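Local structure of membrane-bound protease PH1510 (Pyrococcus horikoshii, 6M4B) at residues 46-60 / 81-93. The protein cleaves proteins near hydrophobic or aromatic residues as a membrane-bound serine protease, degrading casein and a stomatin homolog in vitro. The protein carries 1 engineered substitution. Residues are numbered along the deposited sequence; the frame is centred on the assembly and turned at random.
Engineered in segment 81-93: Ala83 (natural residue Ser).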
loop_
_atom_site.group_PDB
_atom_site.type_symbol
_atom_site.label_atom_id
_atom_site.label_comp_id
_atom_site.label_asym_id
_atom_site.label_seq_id
_atom_site.Cartn_x
_atom_site.Cartn_y
_atom_site.Cartn_z
ATOM N N LEU A 46 2.612 5.224 -20.565
ATOM C CA LEU A 46 3.499 5.763 -19.545
ATOM C C LEU A 46 4.926 5.816 -20.057
ATOM O O LEU A 46 5.400 4.886 -20.670
ATOM C CB LEU A 46 3.448 4.910 -18.269
ATOM C CG LEU A 46 4.323 5.370 -17.092
ATOM C CD1 LEU A 46 3.771 6.642 -16.472
ATOM C CD2 LEU A 46 4.398 4.261 -16.075
ATOM N N ASP A 47 5.569 6.963 -19.851
ATOM C CA ASP A 47 6.983 7.162 -20.184
ATOM C C ASP A 47 7.561 8.053 -19.070
ATOM O O ASP A 47 7.236 9.247 -18.960
ATOM C CB ASP A 47 7.130 7.826 -21.560
ATOM C CG ASP A 47 8.582 7.902 -22.040
ATOM O OD1 ASP A 47 9.464 7.256 -21.437
ATOM O OD2 ASP A 47 8.839 8.554 -23.081
ATOM N N THR A 48 8.369 7.459 -18.211
ATOM C CA THR A 48 8.890 8.201 -17.070
ATOM C C THR A 48 10.263 7.687 -16.705
ATOM O O THR A 48 10.528 6.497 -16.826
ATOM C CB THR A 48 7.948 8.118 -15.859
ATOM O OG1 THR A 48 8.460 8.922 -14.792
ATOM C CG2 THR A 48 7.767 6.674 -15.349
ATOM N N PRO A 49 11.163 8.587 -16.290
ATOM C CA PRO A 49 12.450 8.121 -15.717
ATOM C C PRO A 49 12.357 7.874 -14.195
ATOM O O PRO A 49 13.301 7.356 -13.605
ATOM C CB PRO A 49 13.401 9.286 -16.011
ATOM C CG PRO A 49 12.493 10.487 -15.894
ATOM C CD PRO A 49 11.102 10.061 -16.377
ATOM N N GLY A 50 11.242 8.253 -13.580
ATOM C CA GLY A 50 11.064 8.120 -12.159
ATOM C C GLY A 50 10.582 9.416 -11.572
ATOM O O GLY A 50 10.088 10.289 -12.295
ATOM N N GLY A 51 10.726 9.537 -10.257
ATOM C CA GLY A 51 10.279 10.718 -9.530
ATOM C C GLY A 51 10.199 10.491 -8.038
ATOM O O GLY A 51 10.977 9.738 -7.494
ATOM N N ARG A 52 9.218 11.112 -7.397
ATOM C CA ARG A 52 9.056 11.052 -5.935
ATOM C C ARG A 52 8.331 9.793 -5.504
ATOM O O ARG A 52 7.226 9.484 -5.998
ATOM C CB ARG A 52 8.255 12.252 -5.418
ATOM C CG ARG A 52 8.777 13.576 -5.924
ATOM C CD ARG A 52 9.331 14.432 -4.805
ATOM N NE ARG A 52 9.943 15.590 -5.455
ATOM C CZ ARG A 52 11.003 16.269 -5.025
ATOM N NH1 ARG A 52 11.466 17.273 -5.768
ATOM N NH2 ARG A 52 11.601 15.977 -3.871
ATOM N N ALA A 53 8.929 9.114 -4.529
ATOM C CA ALA A 53 8.408 7.894 -3.973
ATOM C C ALA A 53 6.994 8.045 -3.373
ATOM O O ALA A 53 6.148 7.184 -3.581
ATOM C CB ALA A 53 9.380 7.357 -2.941
ATOM N N ASP A 54 6.737 9.147 -2.678
ATOM C CA ASP A 54 5.420 9.389 -2.087
ATOM C C ASP A 54 4.278 9.543 -3.130
ATOM O O ASP A 54 3.166 8.991 -2.939
ATOM C CB ASP A 54 5.429 10.557 -1.030
ATOM C CG ASP A 54 6.079 11.878 -1.558
ATOM O OD1 ASP A 54 5.976 12.208 -2.752
ATOM O OD2 ASP A 54 6.726 12.606 -0.778
ATOM N N ALA A 55 4.557 10.282 -4.207
ATOM C CA ALA A 55 3.603 10.434 -5.280
ATOM C C ALA A 55 3.366 9.047 -5.934
ATOM O O ALA A 55 2.230 8.698 -6.154
ATOM C CB ALA A 55 4.078 11.458 -6.297
ATOM N N MET A 56 4.444 8.282 -6.156
ATOM C CA MET A 56 4.331 6.901 -6.657
ATOM C C MET A 56 3.395 6.051 -5.797
ATOM O O MET A 56 2.500 5.411 -6.325
ATOM C CB MET A 56 5.709 6.285 -6.777
ATOM C CG MET A 56 5.743 4.810 -7.099
ATOM S SD MET A 56 5.650 3.743 -5.637
ATOM C CE MET A 56 7.355 3.920 -5.108
ATOM N N MET A 57 3.547 6.120 -4.471
ATOM C CA MET A 57 2.726 5.331 -3.556
ATOM C C MET A 57 1.276 5.710 -3.602
ATOM O O MET A 57 0.455 4.822 -3.624
ATOM C CB MET A 57 3.281 5.344 -2.114
ATOM C CG MET A 57 4.496 4.425 -1.975
ATOM S SD MET A 57 5.111 4.394 -0.316
ATOM C CE MET A 57 6.831 4.085 -0.537
ATOM N N ASN A 58 0.963 7.003 -3.683
ATOM C CA ASN A 58 -0.426 7.440 -3.845
ATOM C C ASN A 58 -0.973 7.059 -5.217
ATOM O O ASN A 58 -2.137 6.662 -5.307
ATOM C CB ASN A 58 -0.592 8.963 -3.646
ATOM C CG ASN A 58 -0.144 9.436 -2.261
ATOM O OD1 ASN A 58 -0.400 8.785 -1.252
ATOM N ND2 ASN A 58 0.523 10.579 -2.219
ATOM N N ILE A 59 -0.122 7.105 -6.264
ATOM C CA ILE A 59 -0.567 6.632 -7.574
ATOM C C ILE A 59 -0.862 5.135 -7.495
ATOM O O ILE A 59 -1.945 4.676 -7.870
ATOM C CB ILE A 59 0.447 6.912 -8.680
ATOM C CG1 ILE A 59 0.577 8.419 -8.873
ATOM C CG2 ILE A 59 -0.001 6.220 -9.984
ATOM C CD1 ILE A 59 1.715 8.828 -9.806
ATOM N N VAL A 60 0.086 4.370 -6.982
ATOM C CA VAL A 60 -0.150 2.916 -6.844
ATOM C C VAL A 60 -1.466 2.628 -6.112
ATOM O O VAL A 60 -2.265 1.780 -6.532
ATOM C CB VAL A 60 1.012 2.211 -6.138
ATOM C CG1 VAL A 60 0.615 0.824 -5.676
ATOM C CG2 VAL A 60 2.212 2.136 -7.075
ATOM N N ALA A 81 9.539 2.714 -18.177
ATOM C CA ALA A 81 8.858 2.855 -16.878
ATOM C C ALA A 81 9.930 2.506 -15.877
ATOM O O ALA A 81 10.050 1.371 -15.421
ATOM C CB ALA A 81 7.676 1.907 -16.771
ATOM N N ALA A 82 10.801 3.477 -15.656
ATOM C CA ALA A 82 12.015 3.264 -14.857
ATOM C C ALA A 82 11.724 3.751 -13.447
ATOM O O ALA A 82 10.890 4.622 -13.241
ATOM C CB ALA A 82 13.232 3.976 -15.477
ATOM N N ALA A 83 12.422 3.177 -12.495
ATOM C CA ALA A 83 12.433 3.660 -11.111
ATOM C C ALA A 83 11.013 3.723 -10.574
ATOM O O ALA A 83 10.335 2.705 -10.649
ATOM C CB ALA A 83 13.197 4.996 -11.010
ATOM N N ALA A 84 10.534 4.858 -10.032
ATOM C CA ALA A 84 9.160 4.941 -9.554
ATOM C C ALA A 84 8.119 4.408 -10.553
ATOM O O ALA A 84 7.086 3.893 -10.144
ATOM C CB ALA A 84 8.800 6.353 -9.191
ATOM N N GLY A 85 8.413 4.519 -11.842
ATOM C CA GLY A 85 7.526 4.053 -12.891
ATOM C C GLY A 85 7.309 2.547 -12.888
ATOM O O GLY A 85 6.244 2.085 -13.326
ATOM N N THR A 86 8.340 1.787 -12.469
ATOM C CA THR A 86 8.247 0.350 -12.408
ATOM C C THR A 86 7.175 -0.098 -11.427
ATOM O O THR A 86 6.423 -1.020 -11.723
ATOM C CB THR A 86 9.580 -0.214 -12.024
ATOM O OG1 THR A 86 10.535 0.153 -13.040
ATOM C CG2 THR A 86 9.546 -1.691 -11.919
ATOM N N TYR A 87 7.085 0.606 -10.284
ATOM C CA TYR A 87 6.142 0.327 -9.232
ATOM C C TYR A 87 4.700 0.621 -9.696
ATOM O O TYR A 87 3.794 -0.121 -9.375
ATOM C CB TYR A 87 6.420 1.183 -7.964
ATOM C CG TYR A 87 7.768 0.936 -7.248
ATOM C CD1 TYR A 87 8.964 1.473 -7.732
ATOM C CD2 TYR A 87 7.821 0.239 -6.041
ATOM C CE1 TYR A 87 10.159 1.290 -7.058
ATOM C CE2 TYR A 87 8.998 0.087 -5.358
ATOM C CZ TYR A 87 10.156 0.621 -5.858
ATOM O OH TYR A 87 11.311 0.448 -5.198
ATOM N N ILE A 88 4.506 1.699 -10.454
ATOM C CA ILE A 88 3.194 2.039 -11.011
ATOM C C ILE A 88 2.740 0.887 -11.891
ATOM O O ILE A 88 1.641 0.388 -11.738
ATOM C CB ILE A 88 3.265 3.381 -11.802
ATOM C CG1 ILE A 88 3.579 4.567 -10.853
ATOM C CG2 ILE A 88 1.951 3.705 -12.532
ATOM C CD1 ILE A 88 4.000 5.849 -11.552
ATOM N N ALA A 89 3.640 0.416 -12.753
ATOM C CA ALA A 89 3.366 -0.746 -13.563
ATOM C C ALA A 89 3.059 -2.008 -12.744
ATOM O O ALA A 89 1.972 -2.601 -12.934
ATOM C CB ALA A 89 4.514 -1.018 -14.500
ATOM N N LEU A 90 3.949 -2.384 -11.802
ATOM C CA LEU A 90 3.694 -3.553 -10.947
ATOM C C LEU A 90 2.453 -3.473 -10.096
ATOM O O LEU A 90 1.878 -4.510 -9.730
ATOM C CB LEU A 90 4.897 -3.902 -10.088
ATOM C CG LEU A 90 6.131 -4.280 -10.864
ATOM C CD1 LEU A 90 7.322 -4.314 -9.930
ATOM C CD2 LEU A 90 5.932 -5.643 -11.521
ATOM N N GLY A 91 1.991 -2.266 -9.804
ATOM C CA GLY A 91 0.776 -2.071 -9.027
ATOM C C GLY A 91 -0.512 -2.129 -9.809
ATOM O O GLY A 91 -1.594 -1.995 -9.233
ATOM N N SER A 92 -0.426 -2.404 -11.094
ATOM C CA SER A 92 -1.553 -2.230 -11.996
ATOM C C SER A 92 -2.137 -3.568 -12.405
ATOM O O SER A 92 -1.541 -4.638 -12.205
ATOM C CB SER A 92 -1.109 -1.436 -13.240
ATOM O OG SER A 92 -0.505 -2.292 -14.212
ATOM N N HIS A 93 -3.327 -3.490 -12.989
ATOM C CA HIS A 93 -4.105 -4.664 -13.355
ATOM C C HIS A 93 -3.511 -5.474 -14.486
ATOM O O HIS A 93 -3.772 -6.658 -14.590
ATOM C CB HIS A 93 -5.525 -4.228 -13.690
ATOM C CG HIS A 93 -6.240 -3.629 -12.535
ATOM N ND1 HIS A 93 -6.169 -2.291 -12.232
ATOM C CD2 HIS A 93 -7.038 -4.189 -11.588
ATOM C CE1 HIS A 93 -6.888 -2.044 -11.146
ATOM N NE2 HIS A 93 -7.414 -3.184 -10.735
#
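Helix 53-60 and helix 84-90 run side by side, their axes 9.2 Å apart and inclined by 10°. A single bridge joins Thr48 to Ala81, its Ala82 N to Thr48 O hydrogen bond nearly straight at 172° but long at 3.3 Å. Between the helices, Met56 reaches across with CG anti to the backbone N (chi1 172°); bends at the next two torsions then bring its thioether onto Tyr87. Its CE lies over one ring face, 3.8 Å from the centroid of Tyr87, a CH-pi contact, while SD meets the ring obliquely in a Met-aromatic contact and packs 3.5 Å from Tyr87 CB. Phe129 and Ile133 of helix 123-139, the helix that carries the active-site Lys124, also touch Tyr87. Farther along, Ile59 CG2 abuts Ile88 CG1 at 4.0 Å, and Val60 CG2 rests on the backbone of Tyr87. Nearer the bridge, Leu46 CD2 sits between Ala81 CB and Ile88 CG2, and Thr48 CG2 comes within 3.6 Å of Gly85 CA, a closeness that the lack of a side chain at Gly85 permits. Thr48 OG1 accepts from Gly50 N in an ST turn and also hydrogen-bonds to the carbonyl O of Gly17, which fixes its rotation. In the turns leading into the two helices, engineered Ala83 (naturally the serine nucleophile) places CB 3.5 Å from Pro49 O. With positive phi, Ala83 lies between strand 80-82 and helix 84-90. The contact thus brings the substrate-binding residues Gly50 to Ala53 and the nucleophile position together in the ClpP/crotonase-type protease domain.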